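Long-range contact in inactive poly [ADP-ribose] polymerase RCD1 (Arabidopsis thaliana, PDB 5NGO), which is an inactive poly(ADP-ribose) polymerase homologue, probably acting through protein binding in plant immunity and cell-death control, and is bound by a downy mildew effector: residues A[89-97]-A[136-144]. Sequence-based numbering, arbitrary orientation.
Sequences IRKSIYGVG and LRGDKAQFF
Val-96 and Gln-142 supply the one hydrogen bond that joins the two segments: Val-96 N donates to Gln-142 O over 2.8 Å, the N-H pointing almost straight at the oxygen (163°). On one side the chain folds back as a hairpin, Ser-92 N bonding to Gly-95 O; on the other Asp-139 to Gln-142 form a type I turn, in which Asp-139 OD1 takes the N-H of Ala-141 as an Asx turn. Gly-95 CA lies 3.2 Å from Gln-142 O, so the two backbones meet directly, with no side chain between them.

Among the side chains, Tyr-94 packs against Leu-136. With CG turned away from the carbonyl carbon and beside the backbone N (chi1 -69°), its ring lies obliquely to Leu-136 and brings CD1 3.6 Å from Leu-136 CB, while Leu-136 CD2 reaches Tyr-94 CB; Leu-136 O sits in plane at the ring edge, and Ile-164 of strand 162-165 touches both residues. Val-96 CB and Phe-143 CB form a looser apolar pair at 4.5 Å. Ser-92 OG, which also bonds to His-99, accepts from Tyr-94 N in an ST turn. Toward solvent, Lys-140 crosses Lys-91 at about a right angle, its CE 3.4 Å from Lys-91 NZ; Lys-91 NZ and Lys-140 NZ, 4.7 Å apart, would probably repel as like charges.

The example illustrates loop-on-loop packing at the surface of a PARP catalytic-type domain: a beta-hairpin tip rests against the long connection between strands 134-135 and 153-154.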
ATOM      1  N   ILE A  89       1.157 -11.038   1.982  1.00 72.15           N
ATOM      2  CA  ILE A  89       1.249 -11.109   3.434  1.00 73.91           C
ATOM      3  C   ILE A  89       2.722 -11.318   3.770  1.00 75.55           C
ATOM      4  O   ILE A  89       3.370 -12.205   3.175  1.00 76.44           O
ATOM      5  CB  ILE A  89       0.403 -12.269   4.059  1.00 73.58           C
ATOM      6  CG1 ILE A  89      -0.984 -12.409   3.431  1.00 73.96           C
ATOM      7  CG2 ILE A  89       0.397 -12.152   5.569  1.00 75.64           C
ATOM      8  CD1 ILE A  89      -1.712 -11.111   3.318  1.00 74.20           C
ATOM      9  N   ARG A  90       3.233 -10.515   4.698  1.00 76.39           N
ATOM     10  CA  ARG A  90       4.602 -10.678   5.166  1.00 79.38           C
ATOM     11  C   ARG A  90       4.707 -10.681   6.686  1.00 79.03           C
ATOM     12  O   ARG A  90       3.950 -10.041   7.392  1.00 72.70           O
ATOM     13  CB  ARG A  90       5.621  -9.688   4.516  1.00 79.64           C
ATOM     14  CG  ARG A  90       5.628  -8.263   4.957  1.00 81.60           C
ATOM     15  CD  ARG A  90       6.705  -7.527   4.146  1.00 85.05           C
ATOM     16  NE  ARG A  90       7.649  -6.751   4.974  1.00 87.85           N
ATOM     17  CZ  ARG A  90       8.545  -5.867   4.519  1.00 87.12           C
ATOM     18  NH1 ARG A  90       8.669  -5.605   3.213  1.00 89.38           N
ATOM     19  NH2 ARG A  90       9.332  -5.230   5.390  1.00 85.68           N
ATOM     20  N   LYS A  91       5.723 -11.388   7.180  1.00 81.88           N
ATOM     21  CA  LYS A  91       6.117 -11.353   8.574  1.00 83.07           C
ATOM     22  C   LYS A  91       7.309 -10.410   8.738  1.00 80.96           C
ATOM     23  O   LYS A  91       8.342 -10.646   8.148  1.00 79.96           O
ATOM     24  CB  LYS A  91       6.503 -12.761   9.020  1.00 86.38           C
ATOM     25  CG  LYS A  91       6.808 -12.908  10.506  1.00 90.33           C
ATOM     26  CD  LYS A  91       6.744 -14.365  10.966  1.00 94.99           C
ATOM     27  CE  LYS A  91       7.389 -14.551  12.329  1.00 98.20           C
ATOM     28  NZ  LYS A  91       8.877 -14.625  12.231  1.00100.13           N
ATOM     29  N   SER A  92       7.173  -9.356   9.542  1.00 80.02           N
ATOM     30  CA  SER A  92       8.291  -8.421   9.836  1.00 79.05           C
ATOM     31  C   SER A  92       8.563  -8.386  11.341  1.00 81.28           C
ATOM     32  O   SER A  92       8.057  -9.221  12.085  1.00 81.94           O
ATOM     33  CB  SER A  92       8.000  -6.997   9.326  1.00 75.58           C
ATOM     34  OG  SER A  92       7.206  -6.250  10.238  1.00 73.68           O
ATOM     35  N   ILE A  93       9.338  -7.395  11.777  1.00 81.55           N
ATOM     36  CA  ILE A  93       9.580  -7.142  13.193  1.00 83.71           C
ATOM     37  C   ILE A  93       8.342  -6.560  13.872  1.00 80.38           C
ATOM     38  O   ILE A  93       8.177  -6.701  15.070  1.00 79.92           O
ATOM     39  CB  ILE A  93      10.794  -6.191  13.417  1.00 87.31           C
ATOM     40  CG1 ILE A  93      10.724  -4.917  12.569  1.00 85.63           C
ATOM     41  CG2 ILE A  93      12.114  -6.919  13.151  1.00 89.64           C
ATOM     42  CD1 ILE A  93      11.417  -3.735  13.229  1.00 88.15           C
ATOM     43  N   TYR A  94       7.492  -5.895  13.096  1.00 78.12           N
ATOM     44  CA  TYR A  94       6.262  -5.274  13.597  1.00 76.35           C
ATOM     45  C   TYR A  94       5.039  -6.183  13.673  1.00 74.05           C
ATOM     46  O   TYR A  94       4.010  -5.773  14.209  1.00 72.81           O
ATOM     47  CB  TYR A  94       5.910  -4.086  12.713  1.00 75.24           C
ATOM     48  CG  TYR A  94       6.871  -2.966  12.849  1.00 78.15           C
ATOM     49  CD1 TYR A  94       6.847  -2.166  13.984  1.00 80.67           C
ATOM     50  CD2 TYR A  94       7.805  -2.682  11.848  1.00 78.49           C
ATOM     51  CE1 TYR A  94       7.734  -1.123  14.142  1.00 82.75           C
ATOM     52  CE2 TYR A  94       8.694  -1.624  11.986  1.00 80.02           C
ATOM     53  CZ  TYR A  94       8.652  -0.851  13.140  1.00 83.14           C
ATOM     54  OH  TYR A  94       9.512   0.204  13.320  1.00 86.69           O
ATOM     55  N   GLY A  95       5.133  -7.385  13.109  1.00 73.83           N
ATOM     56  CA  GLY A  95       4.011  -8.337  13.078  1.00 74.19           C
ATOM     57  C   GLY A  95       3.658  -8.810  11.681  1.00 72.69           C
ATOM     58  O   GLY A  95       4.402  -8.574  10.723  1.00 74.37           O
ATOM     59  N   VAL A  96       2.504  -9.469  11.569  1.00 71.34           N
ATOM     60  CA  VAL A  96       2.060 -10.087  10.320  1.00 68.04           C
ATOM     61  C   VAL A  96       0.824  -9.368   9.792  1.00 65.06           C
ATOM     62  O   VAL A  96      -0.168  -9.186  10.491  1.00 68.24           O
ATOM     63  CB  VAL A  96       1.746 -11.592  10.502  1.00 70.93           C
ATOM     64  CG1 VAL A  96       1.718 -12.306   9.157  1.00 70.29           C
ATOM     65  CG2 VAL A  96       2.741 -12.250  11.467  1.00 73.92           C
ATOM     66  N   GLY A  97       0.902  -8.950   8.541  1.00 61.81           N
ATOM     67  CA  GLY A  97      -0.213  -8.298   7.843  1.00 59.58           C
ATOM     68  C   GLY A  97       0.215  -7.975   6.423  1.00 57.15           C
ATOM     69  O   GLY A  97       1.111  -8.641   5.865  1.00 57.92           O
ATOM     70  N   LEU A 136       3.314   1.045  16.685  1.00 71.47           N
ATOM     71  CA  LEU A 136       3.698  -0.335  16.941  1.00 71.78           C
ATOM     72  C   LEU A 136       4.958  -0.480  17.790  1.00 75.53           C
ATOM     73  O   LEU A 136       6.009   0.091  17.479  1.00 79.92           O
ATOM     74  CB  LEU A 136       3.879  -1.110  15.633  1.00 69.56           C
ATOM     75  CG  LEU A 136       2.707  -1.847  14.959  1.00 67.62           C
ATOM     76  CD1 LEU A 136       1.317  -1.346  15.305  1.00 68.85           C
ATOM     77  CD2 LEU A 136       2.872  -1.905  13.448  1.00 64.70           C
ATOM     78  N   ARG A 137       4.817  -1.324  18.802  1.00 78.58           N
ATOM     79  CA  ARG A 137       5.820  -1.516  19.846  1.00 81.79           C
ATOM     80  C   ARG A 137       6.836  -2.623  19.514  1.00 81.24           C
ATOM     81  O   ARG A 137       7.669  -2.958  20.364  1.00 83.37           O
ATOM     82  CB  ARG A 137       5.148  -1.843  21.194  1.00 85.17           C
ATOM     83  CG  ARG A 137       3.999  -0.937  21.645  1.00 87.60           C
ATOM     84  CD  ARG A 137       4.353   0.200  22.612  1.00 92.75           C
ATOM     85  NE  ARG A 137       5.103  -0.277  23.781  1.00 98.19           N
ATOM     86  CZ  ARG A 137       6.113   0.356  24.391  1.00102.97           C
ATOM     87  NH1 ARG A 137       6.572   1.539  23.970  1.00103.44           N
ATOM     88  NH2 ARG A 137       6.695  -0.215  25.454  1.00108.16           N
ATOM     89  N   GLY A 138       6.787  -3.216  18.320  1.00 77.79           N
ATOM     90  CA  GLY A 138       7.801  -4.192  17.904  1.00 78.76           C
ATOM     91  C   GLY A 138       7.551  -5.651  18.246  1.00 79.82           C
ATOM     92  O   GLY A 138       8.468  -6.461  18.248  1.00 79.89           O
ATOM     93  N   ASP A 139       6.285  -5.984  18.502  1.00 79.92           N
ATOM     94  CA  ASP A 139       5.821  -7.344  18.791  1.00 80.36           C
ATOM     95  C   ASP A 139       5.823  -8.180  17.492  1.00 80.21           C
ATOM     96  O   ASP A 139       4.996  -7.967  16.601  1.00 78.81           O
ATOM     97  CB  ASP A 139       4.417  -7.249  19.415  1.00 79.03           C
ATOM     98  CG  ASP A 139       3.939  -8.541  20.059  1.00 79.99           C
ATOM     99  OD1 ASP A 139       4.256  -9.656  19.568  1.00 79.94           O
ATOM    100  OD2 ASP A 139       3.176  -8.409  21.033  1.00 79.59           O
ATOM    101  N   LYS A 140       6.762  -9.120  17.404  1.00 84.05           N
ATOM    102  CA  LYS A 140       6.883 -10.064  16.263  1.00 84.77           C
ATOM    103  C   LYS A 140       5.637 -10.933  16.015  1.00 83.72           C
ATOM    104  O   LYS A 140       5.352 -11.325  14.875  1.00 81.60           O
ATOM    105  CB  LYS A 140       8.116 -10.964  16.480  1.00 90.10           C
ATOM    106  CG  LYS A 140       8.465 -11.900  15.323  1.00 91.86           C
ATOM    107  CD  LYS A 140       9.994 -12.023  15.103  1.00 95.18           C
ATOM    108  CE  LYS A 140      10.415 -11.908  13.635  1.00 95.02           C
ATOM    109  NZ  LYS A 140      11.646 -11.081  13.425  1.00 96.29           N
ATOM    110  N   ALA A 141       4.908 -11.227  17.091  1.00 85.39           N
ATOM    111  CA  ALA A 141       3.726 -12.097  17.044  1.00 84.27           C
ATOM    112  C   ALA A 141       2.383 -11.370  16.866  1.00 80.19           C
ATOM    113  O   ALA A 141       1.344 -12.019  16.958  1.00 81.26           O
ATOM    114  CB  ALA A 141       3.679 -12.953  18.308  1.00 87.22           C
ATOM    115  N   GLN A 142       2.377 -10.054  16.631  1.00 75.25           N
ATOM    116  CA  GLN A 142       1.103  -9.327  16.505  1.00 72.33           C
ATOM    117  C   GLN A 142       0.535  -9.574  15.108  1.00 70.93           C
ATOM    118  O   GLN A 142       1.247  -9.456  14.114  1.00 71.23           O
ATOM    119  CB  GLN A 142       1.265  -7.820  16.771  1.00 69.00           C
ATOM    120  CG  GLN A 142      -0.050  -7.072  16.949  1.00 65.66           C
ATOM    121  CD  GLN A 142       0.104  -5.629  17.415  1.00 63.44           C
ATOM    122  OE1 GLN A 142       1.206  -5.171  17.678  1.00 63.09           O
ATOM    123  NE2 GLN A 142      -1.014  -4.909  17.530  1.00 61.67           N
ATOM    124  N   PHE A 143      -0.731  -9.979  15.051  1.00 71.76           N
ATOM    125  CA  PHE A 143      -1.465 -10.147  13.784  1.00 69.81           C
ATOM    126  C   PHE A 143      -2.811  -9.408  13.775  1.00 65.11           C
ATOM    127  O   PHE A 143      -3.551  -9.484  12.792  1.00 62.70           O
ATOM    128  CB  PHE A 143      -1.626 -11.638  13.430  1.00 73.28           C
ATOM    129  CG  PHE A 143      -2.376 -12.452  14.459  1.00 77.67           C
ATOM    130  CD1 PHE A 143      -1.740 -12.892  15.621  1.00 81.56           C
ATOM    131  CD2 PHE A 143      -3.703 -12.822  14.245  1.00 79.77           C
ATOM    132  CE1 PHE A 143      -2.419 -13.645  16.572  1.00 84.91           C
ATOM    133  CE2 PHE A 143      -4.385 -13.594  15.182  1.00 82.59           C
ATOM    134  CZ  PHE A 143      -3.742 -14.006  16.349  1.00 85.56           C
ATOM    135  N   PHE A 144      -3.096  -8.657  14.838  1.00 63.02           N
ATOM    136  CA  PHE A 144      -4.272  -7.823  14.893  1.00 62.80           C
ATOM    137  C   PHE A 144      -4.074  -6.604  15.796  1.00 62.72           C
ATOM    138  O   PHE A 144      -3.084  -6.485  16.501  1.00 62.22           O
ATOM    139  CB  PHE A 144      -5.517  -8.639  15.279  1.00 65.11           C
ATOM    140  CG  PHE A 144      -5.493  -9.206  16.681  1.00 68.66           C
ATOM    141  CD1 PHE A 144      -4.956 -10.470  16.919  1.00 71.43           C
ATOM    142  CD2 PHE A 144      -6.015  -8.484  17.761  1.00 70.10           C
ATOM    143  CE1 PHE A 144      -4.947 -11.017  18.213  1.00 73.41           C
ATOM    144  CE2 PHE A 144      -5.998  -9.026  19.052  1.00 73.06           C
ATOM    145  CZ  PHE A 144      -5.464 -10.287  19.277  1.00 73.83           C
TER